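PDB 3E49: 3-keto-5-aminohexanoate cleavage enzyme from Burkholderia xenovorans LB400, which probably catalyses zinc-dependent cleavage of a beta-keto acid, as in the 3-keto-5-aminohexanoate cleavage enzymes, on a TIM barrel scaffold. Local coordinates for residues V8-A13 with A252-G257; Q198-L203 with S232-G237. All blocks are in the same frame, centred on the assembly; numbering follows the deposited sequence.

In the fold
The chain starts near the first barrel strand, 10-13, which pairs early with strand 48-54 and on its other edge, more than two hundred residues later, with strand 253-256 in interaction 1. That contact closes the TIM barrel, joining its first and last strands in parallel. Interaction 2 falls within this long loop and spans just 28 intervening residues: it pairs 198-203 with 232-237 inside the unit formed by strand 195-201, helix 211-225 and strand 229-235. The two contacts nest without crossing. Strand 229-235 also borders strand 253-256, with Arg255 N probably bonded to Ile233 O and Arg255 CZ packed on Leu234 CD1, 3.4 Å away.

Interaction 1: V8-A13 with A252-G257; sequences VIITCA and ANVRVG
The Asn253 side chain extends the ladder at its N-terminal end: OD1 accepts a hydrogen bond from the backbone N of Ile9 at 2.8 Å, nearly straight (174° at the hydrogen), the donor lying 28° out of the carbonyl plane. A parallel ladder follows, in which Val254 N reaches Ile9 O, Thr11 N reaches Val254 O, Val256 N reaches Thr11 O at 2.7 Å, and Ala13 N reaches Val256 O. A water joins Thr11 OG1 to Val254 O, to which it donates.

On the face of Ile10 and Cys12, Ile10 CG1 lies alongside Val254 CG2 at 3.7 Å; ahead of the strand, Val8 CG1 meets the same methyl. On the other face, Arg255 extends from a CG anti to the backbone N (chi1 174°), passing Thr11 CG2 with its CD at 4.0 Å and bringing NH2 to 3.3 Å from Ala13 CB. The guanidinium forms salt bridges with Glu170 and Asp260. Gly257 CA makes a CA-H...O contact of 3.2 Å with Ala13 O, and a CB at this position would clash with that oxygen.

The ladder thus places a buried arginine, paired with two carboxylates, about 4 Å from the zinc ion, consistent with a second-shell role at the metal site.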
# COMPACT_ATOMS: atom_id res chain seq x y z
N VAL A 8 -12.34 -3.83 -22.44
CA VAL A 8 -11.06 -4.44 -22.14
C VAL A 8 -10.26 -4.83 -23.37
O VAL A 8 -10.70 -5.65 -24.18
CB VAL A 8 -11.26 -5.71 -21.28
CG1 VAL A 8 -9.95 -6.26 -20.80
CG2 VAL A 8 -12.17 -5.35 -20.09
N ILE A 9 -9.06 -4.26 -23.47
CA ILE A 9 -8.16 -4.63 -24.52
C ILE A 9 -7.44 -5.89 -24.13
O ILE A 9 -6.70 -5.89 -23.14
CB ILE A 9 -7.07 -3.58 -24.76
CG1 ILE A 9 -7.68 -2.22 -25.13
CG2 ILE A 9 -6.07 -4.08 -25.84
CD1 ILE A 9 -6.72 -1.07 -24.98
N ILE A 10 -7.59 -6.94 -24.94
CA ILE A 10 -6.84 -8.18 -24.73
C ILE A 10 -5.66 -8.19 -25.70
O ILE A 10 -5.85 -8.10 -26.93
CB ILE A 10 -7.68 -9.42 -25.01
CG1 ILE A 10 -8.93 -9.44 -24.09
CG2 ILE A 10 -6.83 -10.67 -24.97
CD1 ILE A 10 -9.88 -10.58 -24.34
N THR A 11 -4.45 -8.25 -25.15
CA THR A 11 -3.25 -8.43 -25.93
C THR A 11 -2.88 -9.92 -25.86
O THR A 11 -2.89 -10.53 -24.76
CB THR A 11 -2.08 -7.59 -25.46
OG1 THR A 11 -2.38 -6.20 -25.66
CG2 THR A 11 -0.80 -7.99 -26.22
N CYS A 12 -2.55 -10.50 -27.03
CA CYS A 12 -2.07 -11.86 -27.06
C CYS A 12 -0.63 -11.90 -27.63
O CYS A 12 -0.40 -11.53 -28.75
CB CYS A 12 -3.00 -12.75 -27.86
SG CYS A 12 -2.56 -14.48 -27.61
N ALA A 13 0.33 -12.35 -26.82
CA ALA A 13 1.74 -12.48 -27.19
C ALA A 13 1.89 -13.95 -27.59
O ALA A 13 2.00 -14.84 -26.73
CB ALA A 13 2.62 -12.15 -26.00
N ALA A 252 -8.39 -2.30 -15.69
CA ALA A 252 -7.22 -2.48 -16.54
C ALA A 252 -7.50 -3.37 -17.76
O ALA A 252 -8.55 -4.04 -17.87
CB ALA A 252 -6.09 -3.09 -15.75
N ASN A 253 -6.51 -3.40 -18.65
CA ASN A 253 -6.50 -4.22 -19.83
C ASN A 253 -5.64 -5.42 -19.55
O ASN A 253 -4.96 -5.46 -18.54
CB ASN A 253 -6.04 -3.38 -20.99
CG ASN A 253 -6.95 -2.21 -21.17
OD1 ASN A 253 -8.12 -2.38 -21.57
ND2 ASN A 253 -6.48 -1.02 -20.83
N VAL A 254 -5.68 -6.42 -20.42
CA VAL A 254 -5.02 -7.70 -20.09
C VAL A 254 -4.13 -8.28 -21.19
O VAL A 254 -4.41 -8.12 -22.37
CB VAL A 254 -6.10 -8.74 -19.74
CG1 VAL A 254 -6.93 -8.26 -18.52
CG2 VAL A 254 -7.04 -9.02 -20.96
N ARG A 255 -3.10 -9.02 -20.81
CA ARG A 255 -2.22 -9.66 -21.78
C ARG A 255 -2.13 -11.12 -21.46
O ARG A 255 -1.90 -11.49 -20.31
CB ARG A 255 -0.82 -9.05 -21.82
CG ARG A 255 0.16 -9.78 -22.68
CD ARG A 255 1.36 -8.99 -22.95
NE ARG A 255 2.46 -9.85 -23.38
CZ ARG A 255 3.65 -9.43 -23.76
NH1 ARG A 255 3.92 -8.15 -23.91
NH2 ARG A 255 4.57 -10.32 -24.04
N VAL A 256 -2.35 -11.93 -22.49
CA VAL A 256 -2.22 -13.38 -22.40
C VAL A 256 -1.28 -13.85 -23.53
O VAL A 256 -0.73 -13.04 -24.27
CB VAL A 256 -3.59 -14.10 -22.40
CG1 VAL A 256 -4.43 -13.65 -21.19
CG2 VAL A 256 -4.37 -13.87 -23.70
N GLY A 257 -1.09 -15.16 -23.65
CA GLY A 257 -0.25 -15.74 -24.70
C GLY A 257 0.80 -16.73 -24.29
O GLY A 257 1.32 -16.65 -23.19
O HOH W 1 -3.66 -5.31 -23.31

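Interaction 2: Q198-L203 with S232-G237; sequences QTVFGL and SILGAG
Leu234 meets Val200 through an extended side chain, its CG anti to the backbone N (chi1 -168°) and chi2 also anti, which carries CD1 alongside Val200 CG2 at 3.7 Å, the two side chains pointing the same way. Thr199 holds OG1 between its backbone N and carbonyl carbon (chi1 57°), near Ser232 O, to which it gives a weak hydrogen bond of 3.3 Å; its stronger partner is Trp231, whose NE1 donates to OG1. Ser232 O therefore takes two donors from one residue, the other being Thr199 N at 2.9 Å.

The backbones run parallel, and the ladder continues with Leu234 N to Thr199 O, Phe201 N to Leu234 O and Ala236 N to Phe201 O. The Phe201 ring sits obliquely to its partners, with CD2 at 3.5 Å from Leu234 O and CE2 at 4.2 Å from Ile233 CG2. Past the strand ends, Leu203 CD2 touches Ala236 CB at 3.6 Å, while Gly202 has a positive phi (97°) that suits glycine.

These strands belong to a beta-alpha-beta crossover of the barrel. Thr199 and Phe201 face outward onto helix 211-225, with Leu243 of helix 240-248 also touching Phe201 and Ile233. Gln198, Ser232 and Leu234 face inward against Arg255, and backbone bonds to strands 168-173 and 253-256 continue the sheet on either side.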
# COMPACT_ATOMS: atom_id res chain seq x y z
N GLN A 198 2.49 -1.71 -19.97
CA GLN A 198 2.31 -3.12 -19.79
C GLN A 198 3.18 -3.48 -18.57
O GLN A 198 4.42 -3.52 -18.64
CB GLN A 198 2.74 -3.93 -21.02
CG GLN A 198 2.51 -5.43 -20.92
CD GLN A 198 1.03 -5.78 -21.12
OE1 GLN A 198 0.35 -6.20 -20.20
NE2 GLN A 198 0.51 -5.50 -22.33
N THR A 199 2.53 -3.69 -17.47
CA THR A 199 3.26 -4.05 -16.21
C THR A 199 3.41 -5.54 -16.19
O THR A 199 2.41 -6.28 -16.28
CB THR A 199 2.56 -3.53 -14.94
OG1 THR A 199 1.23 -4.03 -14.88
CG2 THR A 199 2.58 -1.98 -14.86
N VAL A 200 4.69 -5.98 -16.11
CA VAL A 200 5.12 -7.38 -16.22
C VAL A 200 5.55 -7.95 -14.89
O VAL A 200 6.53 -7.47 -14.32
CB VAL A 200 6.33 -7.52 -17.19
CG1 VAL A 200 6.74 -8.98 -17.39
CG2 VAL A 200 5.95 -6.90 -18.59
N PHE A 201 4.85 -8.99 -14.44
CA PHE A 201 5.12 -9.60 -13.10
C PHE A 201 5.56 -11.01 -13.19
O PHE A 201 5.09 -11.77 -14.01
CB PHE A 201 3.82 -9.63 -12.26
CG PHE A 201 3.16 -8.28 -12.15
CD1 PHE A 201 3.53 -7.40 -11.17
CD2 PHE A 201 2.18 -7.90 -13.06
CE1 PHE A 201 2.95 -6.14 -11.09
CE2 PHE A 201 1.58 -6.63 -12.99
CZ PHE A 201 1.99 -5.74 -12.00
N GLY A 202 6.44 -11.40 -12.27
CA GLY A 202 6.79 -12.79 -12.13
C GLY A 202 8.02 -13.32 -12.78
O GLY A 202 8.21 -14.52 -12.77
N LEU A 203 8.85 -12.48 -13.37
CA LEU A 203 10.07 -12.95 -14.02
C LEU A 203 11.21 -12.70 -13.09
O LEU A 203 11.29 -11.61 -12.53
CB LEU A 203 10.34 -12.16 -15.29
CG LEU A 203 9.28 -12.31 -16.37
CD1 LEU A 203 9.69 -11.46 -17.57
CD2 LEU A 203 9.09 -13.79 -16.78
N SER A 232 -2.03 -2.26 -18.81
CA SER A 232 -2.26 -3.65 -19.13
C SER A 232 -1.39 -4.46 -18.19
O SER A 232 -0.33 -4.06 -17.80
CB SER A 232 -1.91 -3.98 -20.57
OG SER A 232 -2.31 -5.29 -20.90
N ILE A 233 -1.90 -5.62 -17.89
CA ILE A 233 -1.25 -6.54 -16.98
C ILE A 233 -0.73 -7.77 -17.70
O ILE A 233 -1.48 -8.41 -18.47
CB ILE A 233 -2.27 -6.98 -15.92
CG1 ILE A 233 -2.59 -5.83 -14.93
CG2 ILE A 233 -1.67 -8.12 -15.11
CD1 ILE A 233 -3.57 -4.78 -15.40
N LEU A 234 0.53 -8.14 -17.40
CA LEU A 234 1.13 -9.35 -17.91
C LEU A 234 1.67 -10.12 -16.70
O LEU A 234 2.60 -9.67 -16.07
CB LEU A 234 2.32 -9.03 -18.81
CG LEU A 234 2.93 -10.14 -19.67
CD1 LEU A 234 4.17 -9.57 -20.40
CD2 LEU A 234 3.32 -11.38 -18.87
N GLY A 235 1.03 -11.20 -16.36
CA GLY A 235 1.54 -12.11 -15.34
C GLY A 235 2.19 -13.28 -15.99
O GLY A 235 1.57 -13.97 -16.81
N ALA A 236 3.43 -13.60 -15.56
CA ALA A 236 4.16 -14.68 -16.16
C ALA A 236 3.71 -16.05 -15.63
O ALA A 236 3.35 -16.24 -14.43
CB ALA A 236 5.65 -14.50 -15.95
N GLY A 237 3.72 -17.02 -16.53
CA GLY A 237 3.35 -18.38 -16.20
C GLY A 237 2.01 -18.53 -15.51
O GLY A 237 0.99 -17.98 -15.97